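Local structure of peroxisomal acyl-CoA oxidase 1A (Solanum lycopersicum, 2FON) at residues Tyr361-Trp369 / Ile549-Lys557. The protein probably catalyses the FAD-dependent oxidation of acyl-CoA thioesters in peroxisomal fatty-acid beta-oxidation. Numbering follows the deposited sequence.
Sequences YAFRFVGEW and IVVSKYIEK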
# COMPACT_ATOMS: atom_id res chain seq x y z
N TYR B 361 -15.20 -2.73 -13.27
CA TYR B 361 -16.24 -2.49 -14.28
C TYR B 361 -16.66 -0.99 -14.27
O TYR B 361 -16.76 -0.37 -15.32
CB TYR B 361 -17.40 -3.45 -14.13
CG TYR B 361 -17.16 -4.86 -14.68
CD1 TYR B 361 -16.43 -5.80 -13.98
CD2 TYR B 361 -17.70 -5.24 -15.90
CE1 TYR B 361 -16.21 -7.10 -14.49
CE2 TYR B 361 -17.51 -6.54 -16.43
CZ TYR B 361 -16.76 -7.46 -15.71
OH TYR B 361 -16.58 -8.73 -16.24
N ALA B 362 -16.79 -0.37 -13.09
CA ALA B 362 -17.16 1.06 -13.07
C ALA B 362 -16.13 1.91 -13.81
O ALA B 362 -16.51 2.64 -14.73
CB ALA B 362 -17.41 1.60 -11.66
N PHE B 363 -14.85 1.80 -13.44
CA PHE B 363 -13.76 2.53 -14.10
C PHE B 363 -13.64 2.09 -15.56
O PHE B 363 -13.33 2.88 -16.42
CB PHE B 363 -12.41 2.33 -13.38
CG PHE B 363 -12.40 2.76 -11.90
CD1 PHE B 363 -11.31 2.46 -11.09
CD2 PHE B 363 -13.45 3.47 -11.35
CE1 PHE B 363 -11.31 2.84 -9.73
CE2 PHE B 363 -13.46 3.87 -10.03
CZ PHE B 363 -12.40 3.55 -9.21
N ARG B 364 -13.95 0.84 -15.88
CA ARG B 364 -14.02 0.52 -17.32
C ARG B 364 -14.97 1.40 -18.11
O ARG B 364 -14.67 1.78 -19.24
CB ARG B 364 -14.37 -0.92 -17.62
CG ARG B 364 -13.95 -1.25 -19.02
CD ARG B 364 -12.50 -1.14 -19.18
NE ARG B 364 -12.06 -1.74 -20.43
CZ ARG B 364 -10.87 -2.34 -20.60
NH1 ARG B 364 -10.03 -2.45 -19.58
NH2 ARG B 364 -10.55 -2.87 -21.78
N PHE B 365 -16.11 1.74 -17.49
CA PHE B 365 -17.19 2.42 -18.17
C PHE B 365 -17.01 3.90 -18.13
O PHE B 365 -17.27 4.59 -19.12
CB PHE B 365 -18.52 1.98 -17.61
CG PHE B 365 -18.80 0.49 -17.81
CD1 PHE B 365 -19.55 -0.24 -16.87
CD2 PHE B 365 -18.29 -0.17 -18.92
CE1 PHE B 365 -19.80 -1.56 -17.05
CE2 PHE B 365 -18.55 -1.50 -19.12
CZ PHE B 365 -19.32 -2.21 -18.19
N VAL B 366 -16.49 4.40 -17.03
CA VAL B 366 -16.12 5.80 -17.03
C VAL B 366 -14.99 5.97 -18.02
O VAL B 366 -14.93 6.94 -18.74
CB VAL B 366 -15.89 6.38 -15.60
CG1 VAL B 366 -14.50 6.13 -15.09
CG2 VAL B 366 -16.16 7.85 -15.61
N GLY B 367 -14.15 4.96 -18.16
CA GLY B 367 -13.23 4.96 -19.30
C GLY B 367 -13.85 5.15 -20.69
O GLY B 367 -13.31 5.93 -21.50
N GLU B 368 -14.95 4.46 -21.01
CA GLU B 368 -15.54 4.60 -22.34
C GLU B 368 -16.17 5.94 -22.45
O GLU B 368 -16.26 6.50 -23.55
CB GLU B 368 -16.65 3.60 -22.61
CG GLU B 368 -16.24 2.14 -22.71
CD GLU B 368 -17.46 1.20 -22.81
OE1 GLU B 368 -18.59 1.66 -23.13
OE2 GLU B 368 -17.28 -0.01 -22.55
N TRP B 369 -16.67 6.46 -21.34
CA TRP B 369 -17.40 7.70 -21.43
C TRP B 369 -16.41 8.82 -21.72
O TRP B 369 -16.78 9.83 -22.34
CB TRP B 369 -18.29 7.96 -20.22
CG TRP B 369 -18.84 9.33 -20.26
CD1 TRP B 369 -19.88 9.75 -20.99
CD2 TRP B 369 -18.30 10.49 -19.61
NE1 TRP B 369 -20.04 11.11 -20.84
CE2 TRP B 369 -19.09 11.58 -19.99
CE3 TRP B 369 -17.23 10.69 -18.73
CZ2 TRP B 369 -18.86 12.87 -19.53
CZ3 TRP B 369 -17.00 11.98 -18.26
CH2 TRP B 369 -17.81 13.07 -18.68
N ILE B 549 -19.69 11.28 -10.64
CA ILE B 549 -19.51 11.11 -12.06
C ILE B 549 -19.44 9.60 -12.35
O ILE B 549 -20.15 9.12 -13.26
CB ILE B 549 -18.26 11.88 -12.60
CG1 ILE B 549 -18.41 13.38 -12.40
CG2 ILE B 549 -18.09 11.65 -14.08
CD1 ILE B 549 -17.13 14.09 -12.68
N VAL B 550 -18.68 8.84 -11.56
CA VAL B 550 -18.54 7.43 -11.84
C VAL B 550 -19.92 6.82 -11.77
O VAL B 550 -20.43 6.30 -12.76
CB VAL B 550 -17.55 6.73 -10.90
CG1 VAL B 550 -17.46 5.23 -11.20
CG2 VAL B 550 -16.13 7.34 -11.01
N VAL B 551 -20.61 6.97 -10.65
CA VAL B 551 -21.91 6.32 -10.53
C VAL B 551 -22.85 6.73 -11.66
O VAL B 551 -23.48 5.88 -12.29
CB VAL B 551 -22.54 6.62 -9.22
CG1 VAL B 551 -23.92 6.12 -9.22
CG2 VAL B 551 -21.73 5.97 -8.08
N SER B 552 -22.93 8.01 -11.96
CA SER B 552 -23.92 8.43 -12.95
C SER B 552 -23.61 7.94 -14.37
O SER B 552 -24.51 7.90 -15.22
CB SER B 552 -24.07 9.93 -12.94
OG SER B 552 -23.05 10.47 -13.73
N LYS B 553 -22.35 7.58 -14.62
CA LYS B 553 -21.96 7.11 -15.95
C LYS B 553 -22.20 5.61 -16.07
O LYS B 553 -22.47 5.06 -17.13
CB LYS B 553 -20.50 7.46 -16.25
CG LYS B 553 -20.26 8.95 -16.29
CD LYS B 553 -21.01 9.57 -17.43
CE LYS B 553 -21.17 11.07 -17.31
NZ LYS B 553 -22.31 11.53 -18.27
N TYR B 554 -22.08 4.95 -14.93
CA TYR B 554 -22.40 3.55 -14.84
C TYR B 554 -23.91 3.40 -15.12
O TYR B 554 -24.35 2.47 -15.85
CB TYR B 554 -21.98 3.02 -13.46
CG TYR B 554 -21.75 1.53 -13.45
CD1 TYR B 554 -20.66 0.95 -12.82
CD2 TYR B 554 -22.66 0.68 -14.09
CE1 TYR B 554 -20.49 -0.45 -12.82
CE2 TYR B 554 -22.49 -0.69 -14.10
CZ TYR B 554 -21.42 -1.25 -13.49
OH TYR B 554 -21.36 -2.61 -13.57
N ILE B 555 -24.71 4.31 -14.56
CA ILE B 555 -26.14 4.21 -14.75
C ILE B 555 -26.44 4.50 -16.21
O ILE B 555 -27.33 3.87 -16.79
CB ILE B 555 -26.95 5.15 -13.78
CG1 ILE B 555 -26.73 4.75 -12.29
CG2 ILE B 555 -28.44 5.17 -14.15
CD1 ILE B 555 -27.35 5.73 -11.29
N GLU B 556 -25.69 5.43 -16.80
CA GLU B 556 -25.96 5.83 -18.18
C GLU B 556 -25.69 4.68 -19.14
O GLU B 556 -26.43 4.46 -20.12
CB GLU B 556 -25.11 7.03 -18.55
CG GLU B 556 -25.79 8.36 -18.35
CD GLU B 556 -25.02 9.53 -18.97
OE1 GLU B 556 -24.09 9.32 -19.82
OE2 GLU B 556 -25.34 10.69 -18.60
N LYS B 557 -24.61 3.96 -18.82
CA LYS B 557 -24.18 2.75 -19.51
C LYS B 557 -25.28 1.66 -19.49
O LYS B 557 -25.56 1.00 -20.51
CB LYS B 557 -22.90 2.28 -18.85
CG LYS B 557 -22.31 1.03 -19.40
CD LYS B 557 -22.18 1.08 -20.89
CE LYS B 557 -21.72 -0.25 -21.41
NZ LYS B 557 -21.13 -0.03 -22.74
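Phe-365 turns its edge onto one face of the Tyr-554 ring in a T-shaped stack, centroids 5.3 Å apart and planes at 90°. One face of the phenylalanine takes a CH-pi contact from Lys-557, whose CG lies 4.0 Å from the ring centroid; toward the rim of the opposite face sits Tyr-361 O. At the edge of the Tyr-554 ring, CD1 meets Ala-362 CB at 3.5 Å. With CG anti to the backbone N (chi1 171°), the indole of Trp-369 swings out over the Lys-553 chain, which lies along one face: CD packs 3.5 Å from the centroid of the five-membered ring, and NZ makes a cation-pi contact. Glu-556 also binds that ammonium group, through a salt bridge with weak hydrogen bonds. Were Trp-369 an alanine, the Lys-553 chain would probably lose its aromatic platform and a gap would open beside Ile-549. Beyond Phe-365, the bent Lys-557 chain brings NZ to Glu-368 OE1 in a salt bridge, the 3.1 Å hydrogen bond using the syn lone pair of OE1; NZ is also held by Gln-560. Between these aromatic sites Ala-362 CB rests on Val-550 CG1. This is steep helix-helix packing: segments 361-369 and 549-557, of helices 347-380 and 535-558, cross at 80°, their axes 8.8 Å apart at closest approach, joining the C-alpha1 region to the C-terminal helical region. Helix 389-417 packs on Phe-363, Val-366 and Trp-369, helix 567-585 on Tyr-361 and Tyr-554, and helix 499-521 on Val-551 and Ile-555.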